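Local structure of thermotoga maritima TmcAL (Thermotoga maritima, 5Y0T) at residues E9-H14 with E46-D51; A56-R61 with E231-I236. The protein belongs to the HIGH nucleotidyl transferase family of the HUP clan and holds adenosine-5'-rp-alpha-thio-triphosphate in its Rossmann-like core. One frame throughout, in Å; residues are numbered along the deposited sequence.

Contact 1 of 2, residues E9-H14 with E46-D51. With TAT (adenosine-5'-rp-alpha-thio-triphosphate), chain E.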
loop_
_atom_site.group_PDB
_atom_site.type_symbol
_atom_site.label_atom_id
_atom_site.label_comp_id
_atom_site.label_asym_id
_atom_site.label_seq_id
_atom_site.Cartn_x
_atom_site.Cartn_y
_atom_site.Cartn_z
ATOM N N GLU A 9 -22.187 3.411 -15.924
ATOM C CA GLU A 9 -21.502 3.007 -14.700
ATOM C C GLU A 9 -22.423 2.066 -13.932
ATOM O O GLU A 9 -21.964 1.062 -13.395
ATOM C CB GLU A 9 -21.065 4.220 -13.888
ATOM C CG GLU A 9 -19.982 4.985 -14.636
ATOM C CD GLU A 9 -19.082 5.779 -13.712
ATOM O OE1 GLU A 9 -19.607 6.642 -12.987
ATOM O OE2 GLU A 9 -17.860 5.505 -13.684
ATOM N N TYR A 10 -23.693 2.460 -13.786
ATOM C CA TYR A 10 -24.707 1.602 -13.170
ATOM C C TYR A 10 -24.305 1.250 -11.734
ATOM O O TYR A 10 -24.154 0.075 -11.403
ATOM C CB TYR A 10 -24.911 0.304 -13.998
ATOM C CG TYR A 10 -25.588 0.483 -15.358
ATOM C CD1 TYR A 10 -26.382 1.601 -15.634
ATOM C CD2 TYR A 10 -25.444 -0.476 -16.356
ATOM C CE1 TYR A 10 -27.011 1.756 -16.880
ATOM C CE2 TYR A 10 -26.066 -0.332 -17.595
ATOM C CZ TYR A 10 -26.850 0.775 -17.853
ATOM O OH TYR A 10 -27.478 0.901 -19.085
ATOM N N ASN A 11 -24.188 2.270 -10.881
ATOM C CA ASN A 11 -23.634 2.106 -9.536
ATOM C C ASN A 11 -24.577 2.578 -8.437
ATOM O O ASN A 11 -24.273 3.551 -7.746
ATOM C CB ASN A 11 -22.305 2.876 -9.412
ATOM C CG ASN A 11 -21.572 2.587 -8.097
ATOM O OD1 ASN A 11 -21.823 1.583 -7.440
ATOM N ND2 ASN A 11 -20.680 3.485 -7.705
ATOM N N PRO A 12 -25.718 1.892 -8.250
ATOM C CA PRO A 12 -26.249 0.710 -8.943
ATOM C C PRO A 12 -27.164 1.035 -10.148
ATOM O O PRO A 12 -27.482 2.210 -10.390
ATOM C CB PRO A 12 -27.067 0.034 -7.846
ATOM C CG PRO A 12 -27.715 1.235 -7.167
ATOM C CD PRO A 12 -26.610 2.306 -7.144
ATOM N N PHE A 13 -27.632 -0.002 -10.854
ATOM C CA PHE A 13 -28.566 0.216 -11.968
ATOM C C PHE A 13 -29.890 0.584 -11.350
ATOM O O PHE A 13 -30.471 -0.228 -10.634
ATOM C CB PHE A 13 -28.714 -1.043 -12.831
ATOM C CG PHE A 13 -29.477 -0.826 -14.114
ATOM C CD1 PHE A 13 -30.841 -0.548 -14.096
ATOM C CD2 PHE A 13 -28.830 -0.909 -15.335
ATOM C CE1 PHE A 13 -31.545 -0.351 -15.278
ATOM C CE2 PHE A 13 -29.531 -0.708 -16.523
ATOM C CZ PHE A 13 -30.878 -0.418 -16.490
ATOM N N HIS A 14 -30.395 1.784 -11.642
ATOM C CA HIS A 14 -31.617 2.221 -10.981
ATOM C C HIS A 14 -32.692 2.581 -11.996
ATOM O O HIS A 14 -32.546 2.337 -13.186
ATOM C CB HIS A 14 -31.348 3.411 -10.026
ATOM C CG HIS A 14 -30.635 4.576 -10.650
ATOM N ND1 HIS A 14 -31.005 5.126 -11.861
ATOM C CD2 HIS A 14 -29.586 5.317 -10.208
ATOM C CE1 HIS A 14 -30.212 6.150 -12.138
ATOM N NE2 HIS A 14 -29.344 6.287 -11.150
ATOM N N GLU A 46 -14.913 6.356 -6.439
ATOM C CA GLU A 46 -15.474 5.441 -5.441
ATOM C C GLU A 46 -15.468 4.033 -6.007
ATOM O O GLU A 46 -15.421 3.871 -7.222
ATOM C CB GLU A 46 -16.902 5.835 -5.072
ATOM C CG GLU A 46 -17.035 7.196 -4.395
ATOM C CD GLU A 46 -18.403 7.398 -3.788
ATOM O OE1 GLU A 46 -18.692 6.752 -2.757
ATOM O OE2 GLU A 46 -19.186 8.207 -4.341
ATOM N N PRO A 47 -15.507 3.016 -5.133
ATOM C CA PRO A 47 -15.737 1.659 -5.637
ATOM C C PRO A 47 -17.179 1.507 -6.077
ATOM O O PRO A 47 -18.055 2.195 -5.542
ATOM C CB PRO A 47 -15.455 0.768 -4.427
ATOM C CG PRO A 47 -15.758 1.657 -3.234
ATOM C CD PRO A 47 -15.386 3.060 -3.665
ATOM N N ALA A 48 -17.428 0.603 -7.016
ATOM C CA ALA A 48 -18.793 0.237 -7.348
ATOM C C ALA A 48 -19.365 -0.472 -6.137
ATOM O O ALA A 48 -18.642 -1.171 -5.405
ATOM C CB ALA A 48 -18.827 -0.637 -8.583
ATOM N N VAL A 49 -20.648 -0.284 -5.878
ATOM C CA VAL A 49 -21.187 -0.806 -4.636
ATOM C C VAL A 49 -21.307 -2.344 -4.701
ATOM O O VAL A 49 -21.245 -3.018 -3.669
ATOM C CB VAL A 49 -22.536 -0.127 -4.289
ATOM C CG1 VAL A 49 -23.649 -0.520 -5.293
ATOM C CG2 VAL A 49 -22.915 -0.432 -2.847
ATOM N N ILE A 50 -21.458 -2.888 -5.913
ATOM C CA ILE A 50 -21.268 -4.329 -6.171
ATOM C C ILE A 50 -20.402 -4.445 -7.417
ATOM O O ILE A 50 -20.255 -3.460 -8.137
ATOM C CB ILE A 50 -22.579 -5.094 -6.387
ATOM C CG1 ILE A 50 -23.428 -4.421 -7.482
ATOM C CG2 ILE A 50 -23.386 -5.207 -5.087
ATOM C CD1 ILE A 50 -24.761 -5.170 -7.729
ATOM N N ASP A 51 -19.827 -5.617 -7.695
ATOM C CA ASP A 51 -18.740 -5.621 -8.678
ATOM C C ASP A 51 -19.245 -5.663 -10.116
ATOM O O ASP A 51 -20.448 -5.715 -10.371
ATOM C CB ASP A 51 -17.727 -6.757 -8.393
ATOM C CG ASP A 51 -18.236 -8.153 -8.724
ATOM O OD1 ASP A 51 -19.298 -8.332 -9.364
ATOM O OD2 ASP A 51 -17.522 -9.107 -8.333
HETATM N N1 TAT E . -33.098 10.163 -16.451
HETATM C C2 TAT E . -32.612 9.953 -17.689
HETATM N N3 TAT E . -31.401 9.419 -17.930
HETATM C C4 TAT E . -30.592 9.056 -16.906
HETATM C C5 TAT E . -31.058 9.235 -15.527
HETATM C C6 TAT E . -32.399 9.837 -15.346
HETATM N N6 TAT E . -32.909 10.044 -14.107
HETATM N N7 TAT E . -30.072 8.786 -14.722
HETATM C C8 TAT E . -29.061 8.342 -15.513
HETATM N N9 TAT E . -29.379 8.506 -16.813
HETATM P PA TAT E . -24.533 6.371 -15.469
HETATM P PB TAT E . -25.128 8.760 -13.863
HETATM P PG TAT E . -26.499 9.419 -11.405
HETATM C "C1'" TAT E . -28.522 8.158 -17.968
HETATM O O1A TAT E . -27.779 8.825 -10.843
HETATM O O1B TAT E . -23.900 9.372 -13.261
HETATM S S1G TAT E . -23.035 7.132 -16.448
HETATM C "C2'" TAT E . -27.196 8.912 -17.879
HETATM O "O2'" TAT E . -27.321 10.267 -18.311
HETATM O O2A TAT E . -24.444 4.913 -15.050
HETATM O O2B TAT E . -25.793 9.445 -15.030
HETATM O O2G TAT E . -25.307 9.211 -10.492
HETATM C "C3'" TAT E . -26.305 8.071 -18.767
HETATM O "O3'" TAT E . -26.455 8.441 -20.150
HETATM O O3A TAT E . -24.861 7.189 -14.115
HETATM O O3B TAT E . -26.229 8.497 -12.703
HETATM O O3G TAT E . -26.597 10.823 -11.952
HETATM C "C4'" TAT E . -26.853 6.662 -18.560
HETATM O "O4'" TAT E . -28.153 6.783 -17.970
HETATM C "C5'" TAT E . -25.968 5.836 -17.622
HETATM O "O5'" TAT E . -25.843 6.543 -16.387
#
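One side-chain amide, that of N11, does most of the joining between the loops 9-14 and 46-51, which bury 172 Å² between them. With CG anti to the backbone N (chi1 -172°), the amide is carried across so that OD1 takes the backbone N-H of V49 at 2.7 Å. The bond is fairly straight, with an N-H...O angle of 157°, and the donor lies in the carbonyl plane on a lone pair. The same oxygen rests 3.3 Å from A48 CA and touches V49 CG1, so this is the tight part of the contact. ND2, at the far end of the amide, is hydrogen-bonded to OD1 of the 3-sulfinoalanine at position 42; with both ends engaged, the amide's rotation is fixed. The looser part is apolar: P12, behind a cis peptide bond, brings CB only to within 4.3 Å of V49 CG1. This flank too is buried, because helix 210-218 covers it, M217 touching both P12 and V49.

Away from 46-51, the loop 9-14 grips TAT. The alpha-phosphate oxygen O2A accepts the backbone N-H of E9 at 2.8 Å. It also accepts that of Y10, N to O2A 2.9 Å. H14 NE2 donates to TAT O1A, on the gamma phosphorus, at 3.0 Å. That oxygen and the adenine N7 both lie at the edge of the imidazole. H14 and H17, also hydrogen-bonded to TAT, correspond to the two histidines of the HIGH-type (HxGH) signature, consistent with the family. F13 CD2 sits over the centre of the Y10 ring, 3.3 Å above its plane. Loop 9-14 joins strand 3-8 to helix 15-28. The loop 46-51 follows the neighbouring parallel strand 32-38 and leads into helix 52-61, an arrangement consistent with the Rossmann-like core of the HUP clan.

Contact 2 of 2, residues A56-R61 with E231-I236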
loop_
_atom_site.group_PDB
_atom_site.type_symbol
_atom_site.label_atom_id
_atom_site.label_comp_id
_atom_site.label_asym_id
_atom_site.label_seq_id
_atom_site.Cartn_x
_atom_site.Cartn_y
_atom_site.Cartn_z
ATOM N N ALA A 56 -22.734 -6.172 -14.742
ATOM C CA ALA A 56 -22.863 -6.615 -16.145
ATOM C C ALA A 56 -24.107 -7.483 -16.342
ATOM O O ALA A 56 -24.852 -7.338 -17.326
ATOM C CB ALA A 56 -21.613 -7.381 -16.593
ATOM N N GLU A 57 -24.348 -8.388 -15.403
ATOM C CA GLU A 57 -25.513 -9.250 -15.529
ATOM C C GLU A 57 -26.810 -8.444 -15.464
ATOM O O GLU A 57 -27.756 -8.712 -16.223
ATOM C CB GLU A 57 -25.527 -10.343 -14.445
ATOM C CG GLU A 57 -26.688 -11.278 -14.626
ATOM C CD GLU A 57 -26.756 -12.388 -13.594
ATOM O OE1 GLU A 57 -25.727 -12.699 -12.953
ATOM O OE2 GLU A 57 -27.858 -12.944 -13.435
ATOM N N ILE A 58 -26.876 -7.480 -14.551
ATOM C CA ILE A 58 -28.049 -6.591 -14.509
ATOM C C ILE A 58 -28.254 -5.865 -15.838
ATOM O O ILE A 58 -29.379 -5.789 -16.350
ATOM C CB ILE A 58 -27.936 -5.545 -13.376
ATOM C CG1 ILE A 58 -27.858 -6.238 -12.005
ATOM C CG2 ILE A 58 -29.124 -4.579 -13.434
ATOM C CD1 ILE A 58 -27.398 -5.318 -10.855
ATOM N N ALA A 59 -27.174 -5.371 -16.428
ATOM C CA ALA A 59 -27.293 -4.632 -17.693
ATOM C C ALA A 59 -27.903 -5.535 -18.767
ATOM O O ALA A 59 -28.836 -5.140 -19.486
ATOM C CB ALA A 59 -25.922 -4.095 -18.137
ATOM N N LEU A 60 -27.411 -6.768 -18.840
ATOM C CA LEU A 60 -27.975 -7.756 -19.759
ATOM C C LEU A 60 -29.459 -7.981 -19.504
ATOM O O LEU A 60 -30.263 -8.032 -20.444
ATOM C CB LEU A 60 -27.241 -9.087 -19.643
ATOM C CG LEU A 60 -25.751 -9.045 -19.983
ATOM C CD1 LEU A 60 -25.177 -10.471 -19.918
ATOM C CD2 LEU A 60 -25.516 -8.404 -21.361
ATOM N N ARG A 61 -29.828 -8.145 -18.237
ATOM C CA ARG A 61 -31.238 -8.364 -17.918
ATOM C C ARG A 61 -32.111 -7.179 -18.286
ATOM O O ARG A 61 -33.310 -7.336 -18.561
ATOM C CB ARG A 61 -31.390 -8.701 -16.440
ATOM C CG ARG A 61 -30.833 -10.079 -16.110
ATOM C CD ARG A 61 -31.137 -10.492 -14.695
ATOM N NE ARG A 61 -30.751 -11.880 -14.463
ATOM C CZ ARG A 61 -31.032 -12.554 -13.356
ATOM N NH1 ARG A 61 -31.706 -11.967 -12.373
ATOM N NH2 ARG A 61 -30.647 -13.817 -13.236
ATOM N N GLU A 231 -36.671 -4.476 -10.496
ATOM C CA GLU A 231 -36.680 -5.725 -9.735
ATOM C C GLU A 231 -35.424 -6.577 -9.939
ATOM O O GLU A 231 -34.816 -7.048 -8.970
ATOM C CB GLU A 231 -37.922 -6.540 -10.102
ATOM C CG GLU A 231 -38.144 -7.744 -9.208
ATOM C CD GLU A 231 -39.449 -8.457 -9.515
ATOM O OE1 GLU A 231 -40.109 -8.097 -10.517
ATOM O OE2 GLU A 231 -39.815 -9.373 -8.747
ATOM N N ASP A 232 -35.004 -6.769 -11.187
ATOM C CA ASP A 232 -33.825 -7.608 -11.412
ATOM C C ASP A 232 -32.564 -6.980 -10.841
ATOM O O ASP A 232 -31.622 -7.690 -10.453
ATOM C CB ASP A 232 -33.614 -7.895 -12.896
ATOM C CG ASP A 232 -34.615 -8.892 -13.454
ATOM O OD1 ASP A 232 -35.244 -9.635 -12.670
ATOM O OD2 ASP A 232 -34.769 -8.935 -14.689
ATOM N N SER A 233 -32.524 -5.650 -10.794
ATOM C CA SER A 233 -31.358 -4.971 -10.246
ATOM C C SER A 233 -31.314 -5.181 -8.739
ATOM O O SER A 233 -30.280 -5.526 -8.180
ATOM C CB SER A 233 -31.392 -3.474 -10.583
ATOM O OG SER A 233 -30.320 -2.802 -9.957
ATOM N N PHE A 234 -32.456 -4.980 -8.086
ATOM C CA PHE A 234 -32.552 -5.193 -6.647
ATOM C C PHE A 234 -32.243 -6.649 -6.285
ATOM O O PHE A 234 -31.585 -6.924 -5.283
ATOM C CB PHE A 234 -33.948 -4.816 -6.135
ATOM C CG PHE A 234 -34.068 -4.867 -4.634
ATOM C CD1 PHE A 234 -33.429 -3.918 -3.844
ATOM C CD2 PHE A 234 -34.787 -5.874 -4.010
ATOM C CE1 PHE A 234 -33.524 -3.960 -2.460
ATOM C CE2 PHE A 234 -34.878 -5.927 -2.620
ATOM C CZ PHE A 234 -34.249 -4.967 -1.848
ATOM N N GLU A 235 -32.740 -7.576 -7.103
ATOM C CA GLU A 235 -32.546 -9.003 -6.856
ATOM C C GLU A 235 -31.058 -9.349 -6.863
ATOM O O GLU A 235 -30.574 -10.048 -5.979
ATOM C CB GLU A 235 -33.291 -9.840 -7.903
ATOM C CG GLU A 235 -33.608 -11.252 -7.454
ATOM C CD GLU A 235 -34.568 -11.280 -6.272
ATOM O OE1 GLU A 235 -35.447 -10.391 -6.189
ATOM O OE2 GLU A 235 -34.435 -12.189 -5.423
ATOM N N ILE A 236 -30.327 -8.830 -7.842
ATOM C CA ILE A 236 -28.902 -9.120 -7.936
ATOM C C ILE A 236 -28.134 -8.438 -6.789
ATOM O O ILE A 236 -27.179 -9.000 -6.233
ATOM C CB ILE A 236 -28.325 -8.665 -9.295
ATOM C CG1 ILE A 236 -28.926 -9.467 -10.460
ATOM C CG2 ILE A 236 -26.804 -8.770 -9.296
ATOM C CD1 ILE A 236 -28.502 -10.886 -10.531
#
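Helix segments 56-61 and 231-236 run nearly antiparallel, at 160°, with their axes approaching to 9.4 Å, and no hydrogen bond links them. Apolar contact is centred on I58 and I236, which lie alongside each other, their chains running opposite ways. I58 CG1 meets I236 CB at 3.7 Å, and I58 CD1 lies against I236 CB and CG2. The other branch of I58, CG2, packs on S233 CB at 3.8 Å; the S233 hydroxyl is hydrogen-bonded to the backbone O of F13.

The mixed contacts come from I236 CD1, which sits 3.8 Å above one face of the R61 guanidinium, offset toward its rim, and 3.6 Å from E57 OE2. This methyl therefore lies beside an ion pair within 56-61, R61 NH2 to E57 OE2 at 2.9 Å, formed by two extended side chains one turn apart. OE1 of E57 has a second partner, R239 NH1.

The opposite charges across the interface are probably only weakly coupled. R61 NH1 and D232 OD1 are 4.2 Å apart, too far for a salt bridge, and the guanidinium and carboxylate planes are turned 67° against each other; D232 OD2 instead touches the aliphatic R61 CB. The R61-D232 flank is the more exposed one. Helix 52-61 is thus held between helix 231-242 and the sheet, its A56, A59 and L60 resting on V67 of strand 66-70, and L60 also on strand 419-421.

Overall arrangement
Contact 1 and contact 2 lie about 11 Å apart, centre to centre, on the same side of the chain's centre, and meet directly through the TAT-binding loop. F13 O lies 2.7 Å from S233 OG, a probable hydrogen bond, while F13 CB packs against I58 CG2 at 3.6 Å. Y10 CE2 also rests on A59 CB at 3.8 Å, so the loop 9-14 leans on both helices of contact 2. Helix 52-61 follows directly from 46-51 and so takes part in both. Contact 1 touches the bound nucleotide; contact 2 lies beyond the loop 9-14 and does not touch the nucleotide, the I58 side chain being about 11 Å from TAT.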